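Long-range contacts in membrane attack complex assembly inhibitor BGA71 (Borreliella bavariensis, PDB 6FMH), which inhibits assembly of the complement membrane attack complex, probably from the outer surface of the Lyme disease spirochaete: residues 65-70 / 146-151; 156-161 / 177-182. All blocks are in the same frame, centred on the assembly; numbering follows the deposited sequence.

Contact 1: residues 65-70 / 146-151; sequences IYSSLN and KTRQNF
Ser68 and Ile65 on helix 55-68 both meet the edge of the Phe151 ring, which projects from helix 127-163. The apolar part is slight: Ile65 CD1 comes near Phe151 CZ at 4.4 Å, and the same ring also packs on Val104 and Ile107 of helix 90-123, so it touches two other helices.

The polar approaches lie next to this apolar patch. Ser68 OG sits in the plane of the ring, 3.5 Å from Phe151 CD2 and almost as near to CE2, at the edge where the ring hydrogens point. Ser67 OG lies over one face of the Arg148 guanidinium, offset toward its rim and 3.9 Å from Arg148 CZ.

The hydrogen bonds of both hydroxyls run back into their own helix, Ser68 OG to Thr64 O and Ser67 OG to Arg63 O and Thr64 O. A Schellman motif, with Asn70 at positive phi, ends that helix just beyond. Serine side chains at the interface are consistent with the close approach, 7.4 Å between Ser68 CA and Gln149 CA, and the two segments are joined by van der Waals packing with the Ser67 and Ser68 hydroxyls bonded within their own helix.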
loop_
_atom_site.group_PDB
_atom_site.type_symbol
_atom_site.label_atom_id
_atom_site.label_comp_id
_atom_site.label_asym_id
_atom_site.label_seq_id
_atom_site.Cartn_x
_atom_site.Cartn_y
_atom_site.Cartn_z
ATOM N N ILE A 65 14.309 5.199 -8.070
ATOM C CA ILE A 65 15.255 5.439 -9.178
ATOM C C ILE A 65 14.620 6.212 -10.301
ATOM O O ILE A 65 15.105 7.260 -10.681
ATOM C CB ILE A 65 15.801 4.105 -9.763
ATOM C CG1 ILE A 65 16.526 3.277 -8.705
ATOM C CG2 ILE A 65 16.717 4.362 -10.961
ATOM C CD1 ILE A 65 17.982 3.550 -8.597
ATOM N N TYR A 66 13.508 5.691 -10.811
ATOM C CA TYR A 66 12.852 6.237 -12.003
ATOM C C TYR A 66 12.349 7.615 -11.733
ATOM O O TYR A 66 12.408 8.492 -12.603
ATOM C CB TYR A 66 11.696 5.349 -12.414
ATOM C CG TYR A 66 12.058 4.034 -13.119
ATOM C CD1 TYR A 66 13.263 3.408 -12.929
ATOM C CD2 TYR A 66 11.151 3.444 -13.981
ATOM C CE1 TYR A 66 13.556 2.226 -13.546
ATOM C CE2 TYR A 66 11.433 2.271 -14.627
ATOM C CZ TYR A 66 12.655 1.668 -14.411
ATOM O OH TYR A 66 12.925 0.466 -15.017
ATOM N N SER A 67 11.799 7.811 -10.547
ATOM C CA SER A 67 11.271 9.139 -10.187
ATOM C C SER A 67 12.463 10.042 -10.085
ATOM O O SER A 67 12.349 11.219 -10.397
ATOM C CB SER A 67 10.440 9.141 -8.869
ATOM O OG SER A 67 11.284 9.009 -7.739
ATOM N N SER A 68 13.574 9.506 -9.601
ATOM C CA SER A 68 14.778 10.301 -9.424
ATOM C C SER A 68 15.391 10.748 -10.741
ATOM O O SER A 68 15.875 11.872 -10.877
ATOM C CB SER A 68 15.834 9.538 -8.618
ATOM O OG SER A 68 15.465 9.391 -7.234
ATOM N N LEU A 69 15.345 9.866 -11.719
ATOM C CA LEU A 69 15.838 10.154 -13.052
ATOM C C LEU A 69 14.725 10.565 -13.988
ATOM O O LEU A 69 14.892 10.578 -15.218
ATOM C CB LEU A 69 16.502 8.938 -13.633
ATOM C CG LEU A 69 17.656 8.413 -12.794
ATOM C CD1 LEU A 69 18.110 7.091 -13.369
ATOM C CD2 LEU A 69 18.778 9.423 -12.812
ATOM N N ASN A 70 13.606 10.994 -13.419
ATOM C CA ASN A 70 12.609 11.632 -14.226
ATOM C C ASN A 70 11.990 10.812 -15.364
ATOM O O ASN A 70 11.383 11.344 -16.270
ATOM C CB ASN A 70 13.250 12.871 -14.745
ATOM C CG ASN A 70 12.612 14.034 -14.139
ATOM O OD1 ASN A 70 11.429 14.257 -14.365
ATOM N ND2 ASN A 70 13.310 14.656 -13.174
ATOM N N LYS A 146 12.217 14.424 1.474
ATOM C CA LYS A 146 13.413 15.256 1.269
ATOM C C LYS A 146 14.655 14.367 1.017
ATOM O O LYS A 146 15.408 14.520 -0.002
ATOM C CB LYS A 146 13.553 16.211 2.450
ATOM C CG LYS A 146 12.522 17.317 2.410
ATOM C CD LYS A 146 12.850 18.481 3.302
ATOM C CE LYS A 146 11.699 19.490 3.359
ATOM N NZ LYS A 146 11.239 19.948 2.011
ATOM N N THR A 147 14.781 13.319 1.830
ATOM C CA THR A 147 15.875 12.350 1.660
ATOM C C THR A 147 15.909 11.853 0.219
ATOM O O THR A 147 16.965 11.868 -0.430
ATOM C CB THR A 147 15.791 11.204 2.674
ATOM O OG1 THR A 147 15.930 11.739 4.013
ATOM C CG2 THR A 147 16.899 10.210 2.461
ATOM N N ARG A 148 14.754 11.438 -0.284
ATOM C CA ARG A 148 14.693 10.909 -1.607
ATOM C C ARG A 148 15.064 11.986 -2.649
ATOM O O ARG A 148 15.699 11.688 -3.702
ATOM C CB ARG A 148 13.336 10.361 -1.928
ATOM C CG ARG A 148 13.359 9.777 -3.337
ATOM C CD ARG A 148 12.217 8.893 -3.639
ATOM N NE ARG A 148 11.022 9.682 -3.791
ATOM C CZ ARG A 148 9.835 9.193 -4.089
ATOM N NH1 ARG A 148 9.660 7.908 -4.298
ATOM N NH2 ARG A 148 8.820 10.013 -4.173
ATOM N N GLN A 149 14.654 13.230 -2.383
ATOM C CA GLN A 149 15.050 14.334 -3.276
ATOM C C GLN A 149 16.558 14.471 -3.302
ATOM O O GLN A 149 17.117 14.814 -4.318
ATOM C CB GLN A 149 14.362 15.657 -2.865
ATOM C CG GLN A 149 12.947 15.809 -3.387
ATOM C CD GLN A 149 12.170 16.864 -2.617
ATOM O OE1 GLN A 149 12.701 17.929 -2.288
ATOM N NE2 GLN A 149 10.894 16.571 -2.318
ATOM N N ASN A 150 17.197 14.360 -2.137
ATOM C CA ASN A 150 18.648 14.616 -2.078
ATOM C C ASN A 150 19.344 13.505 -2.757
ATOM O O ASN A 150 20.259 13.740 -3.537
ATOM C CB ASN A 150 19.170 14.777 -0.657
ATOM C CG ASN A 150 18.539 15.930 0.076
ATOM O OD1 ASN A 150 18.290 15.856 1.293
ATOM N ND2 ASN A 150 18.307 17.016 -0.617
ATOM N N PHE A 151 18.875 12.291 -2.545
ATOM C CA PHE A 151 19.382 11.172 -3.337
ATOM C C PHE A 151 19.264 11.396 -4.855
ATOM O O PHE A 151 20.162 11.092 -5.593
ATOM C CB PHE A 151 18.654 9.879 -2.952
ATOM C CG PHE A 151 18.896 8.746 -3.916
ATOM C CD1 PHE A 151 20.030 7.900 -3.793
ATOM C CD2 PHE A 151 18.017 8.513 -4.956
ATOM C CE1 PHE A 151 20.248 6.866 -4.697
ATOM C CE2 PHE A 151 18.239 7.483 -5.841
ATOM C CZ PHE A 151 19.352 6.657 -5.729
#

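Contact 2: residues 156-161 / 177-182; sequences NETIDD and ATYMKE
Tyr179 is the first residue of 177-182 to reach helix 156-161, and its hydroxyl carries most of the contact. The axes of the two helical segments come within 12.1 Å and run nearly antiparallel (166°), a gap that the long tyrosine side chain bridges. Its CG stands anti to the backbone N, and the ring leads on from there until OH lies among Glu157, Thr158 and Asp161. Tyr179 OH donates a hydrogen bond to Asp161 OD2 at 2.7 Å, entering on the anti side of the carboxylate and 21° out of its plane. Carboxylate and ring stand almost perpendicular, at 83°. Thr158 OG1 comes to the edge of the ring, in its plane, 3.3 Å from Tyr179 CE1 and 3.2 Å from Tyr179 OH. The same threonine hydroxyl is hydrogen-bonded to Tyr184 OH and to Lys154 O. Glu157 stays at the margin, its CG 4.0 Å from Tyr179 OH, while its carboxylate forms a salt bridge with Lys154. Ile169 of the connecting loop also packs on the Tyr179 side chain.

One residue on, Met180 SD lies 4.2 Å from Thr158 CG2, giving the contact a small apolar flank. The methionine also packs on Thr95 and Phe99 of helix 90-123 and on Leu86 of helix 73-88, which ties helix 173-183 to the rest of the bundle.

A buried tyrosine thus donates a hydrogen bond to an aspartate on the facing helix. The negative charge probably strengthens this bond, and the donated hydrogen bond in turn would help offset the charge of Asp161.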
loop_
_atom_site.group_PDB
_atom_site.type_symbol
_atom_site.label_atom_id
_atom_site.label_comp_id
_atom_site.label_asym_id
_atom_site.label_seq_id
_atom_site.Cartn_x
_atom_site.Cartn_y
_atom_site.Cartn_z
ATOM N N ASN A 156 21.502 12.336 -10.297
ATOM C CA ASN A 156 21.648 13.019 -11.590
ATOM C C ASN A 156 23.064 13.503 -11.831
ATOM O O ASN A 156 23.588 13.433 -12.964
ATOM C CB ASN A 156 20.628 14.103 -11.718
ATOM C CG ASN A 156 19.304 13.532 -12.076
ATOM O OD1 ASN A 156 19.098 13.117 -13.199
ATOM N ND2 ASN A 156 18.380 13.454 -11.094
ATOM N N GLU A 157 23.680 13.945 -10.731
ATOM C CA GLU A 157 25.070 14.351 -10.739
ATOM C C GLU A 157 25.991 13.156 -11.091
ATOM O O GLU A 157 26.984 13.291 -11.798
ATOM C CB GLU A 157 25.508 14.982 -9.410
ATOM C CG GLU A 157 27.003 14.906 -9.383
ATOM C CD GLU A 157 27.619 15.179 -8.080
ATOM O OE1 GLU A 157 26.997 14.921 -7.062
ATOM O OE2 GLU A 157 28.748 15.631 -8.062
ATOM N N THR A 158 25.612 11.983 -10.640
ATOM C CA THR A 158 26.340 10.792 -10.950
ATOM C C THR A 158 26.208 10.351 -12.427
ATOM O O THR A 158 27.217 10.048 -13.072
ATOM C CB THR A 158 25.878 9.709 -10.010
ATOM O OG1 THR A 158 26.378 9.994 -8.715
ATOM C CG2 THR A 158 26.366 8.316 -10.433
ATOM N N ILE A 159 24.997 10.387 -12.970
ATOM C CA ILE A 159 24.777 10.127 -14.389
ATOM C C ILE A 159 25.611 11.080 -15.259
ATOM O O ILE A 159 26.251 10.656 -16.227
ATOM C CB ILE A 159 23.293 10.267 -14.809
ATOM C CG1 ILE A 159 22.368 9.293 -14.011
ATOM C CG2 ILE A 159 23.147 10.120 -16.316
ATOM C CD1 ILE A 159 22.592 7.812 -14.224
ATOM N N ASP A 160 25.567 12.371 -14.943
ATOM C CA ASP A 160 26.350 13.326 -15.681
ATOM C C ASP A 160 27.849 13.026 -15.555
ATOM O O ASP A 160 28.571 13.063 -16.552
ATOM C CB ASP A 160 26.111 14.707 -15.135
ATOM C CG ASP A 160 24.761 15.182 -15.364
ATOM O OD1 ASP A 160 23.941 14.483 -16.020
ATOM O OD2 ASP A 160 24.490 16.280 -14.850
ATOM N N ASP A 161 28.312 12.811 -14.324
ATOM C CA ASP A 161 29.716 12.495 -14.082
ATOM C C ASP A 161 30.161 11.296 -14.871
ATOM O O ASP A 161 31.251 11.275 -15.414
ATOM C CB ASP A 161 29.955 12.234 -12.583
ATOM C CG ASP A 161 30.183 13.514 -11.782
ATOM O OD1 ASP A 161 30.275 14.623 -12.358
ATOM O OD2 ASP A 161 30.255 13.406 -10.543
ATOM N N ALA A 177 33.852 2.149 -8.585
ATOM C CA ALA A 177 33.536 1.589 -7.283
ATOM C C ALA A 177 33.811 2.587 -6.164
ATOM O O ALA A 177 33.012 2.691 -5.223
ATOM C CB ALA A 177 34.343 0.350 -7.038
ATOM N N THR A 178 34.902 3.326 -6.264
ATOM C CA THR A 178 35.226 4.245 -5.208
ATOM C C THR A 178 34.214 5.382 -5.163
ATOM O O THR A 178 33.758 5.766 -4.080
ATOM C CB THR A 178 36.639 4.818 -5.386
ATOM O OG1 THR A 178 37.548 3.736 -5.459
ATOM C CG2 THR A 178 37.037 5.718 -4.281
ATOM N N TYR A 179 33.841 5.858 -6.337
ATOM C CA TYR A 179 32.901 6.928 -6.439
ATOM C C TYR A 179 31.547 6.534 -5.807
ATOM O O TYR A 179 30.941 7.320 -5.068
ATOM C CB TYR A 179 32.740 7.305 -7.903
ATOM C CG TYR A 179 31.769 8.423 -8.166
ATOM C CD1 TYR A 179 30.417 8.211 -8.180
ATOM C CD2 TYR A 179 32.226 9.686 -8.493
ATOM C CE1 TYR A 179 29.544 9.242 -8.437
ATOM C CE2 TYR A 179 31.360 10.730 -8.787
ATOM C CZ TYR A 179 30.025 10.510 -8.747
ATOM O OH TYR A 179 29.165 11.553 -8.972
ATOM N N MET A 180 31.027 5.371 -6.194
ATOM C CA MET A 180 29.744 4.937 -5.706
ATOM C C MET A 180 29.819 4.767 -4.203
ATOM O O MET A 180 28.889 5.161 -3.489
ATOM C CB MET A 180 29.345 3.640 -6.360
ATOM C CG MET A 180 29.000 3.751 -7.838
ATOM S SD MET A 180 27.763 4.926 -8.338
ATOM C CE MET A 180 26.327 4.281 -7.703
ATOM N N LYS A 181 30.949 4.240 -3.702
ATOM C CA LYS A 181 31.147 4.116 -2.261
ATOM C C LYS A 181 31.106 5.484 -1.529
ATOM O O LYS A 181 30.477 5.606 -0.480
ATOM C CB LYS A 181 32.478 3.412 -1.974
ATOM C CG LYS A 181 32.351 1.911 -1.895
ATOM C CD LYS A 181 33.665 1.206 -1.603
ATOM C CE LYS A 181 34.518 1.082 -2.858
ATOM N NZ LYS A 181 35.705 0.185 -2.667
ATOM N N GLU A 182 31.819 6.482 -2.065
ATOM C CA GLU A 182 31.990 7.782 -1.399
ATOM C C GLU A 182 30.735 8.715 -1.523
ATOM O O GLU A 182 30.562 9.663 -0.734
ATOM C CB GLU A 182 33.335 8.462 -1.810
ATOM C CG GLU A 182 34.597 7.578 -1.519
ATOM C CD GLU A 182 34.718 7.055 -0.056
ATOM O OE1 GLU A 182 34.698 7.897 0.865
ATOM O OE2 GLU A 182 34.837 5.808 0.198
#

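Overall arrangement
Both contacts are buried and both draw on helix 127-163, which meets helix 55-68 in contact 1 and helix 173-183 in contact 2. The centre of contact 1 lies about 7 Å from the centre of the chain, that of contact 2 about 15 Å. Chemistry changes with place: the inner contact is side-chain packing at the edge of an aromatic ring and over a guanidinium, with hydroxyls bonded inside their own helix, whereas the outer one spans a wider gap through a directional bond to a carboxylate. The two also touch. Ser68 O is probably hydrogen-bonded to Asn156 ND2, and Leu69 packs on Ile159, so helix 127-163 links them within an all-helical fold.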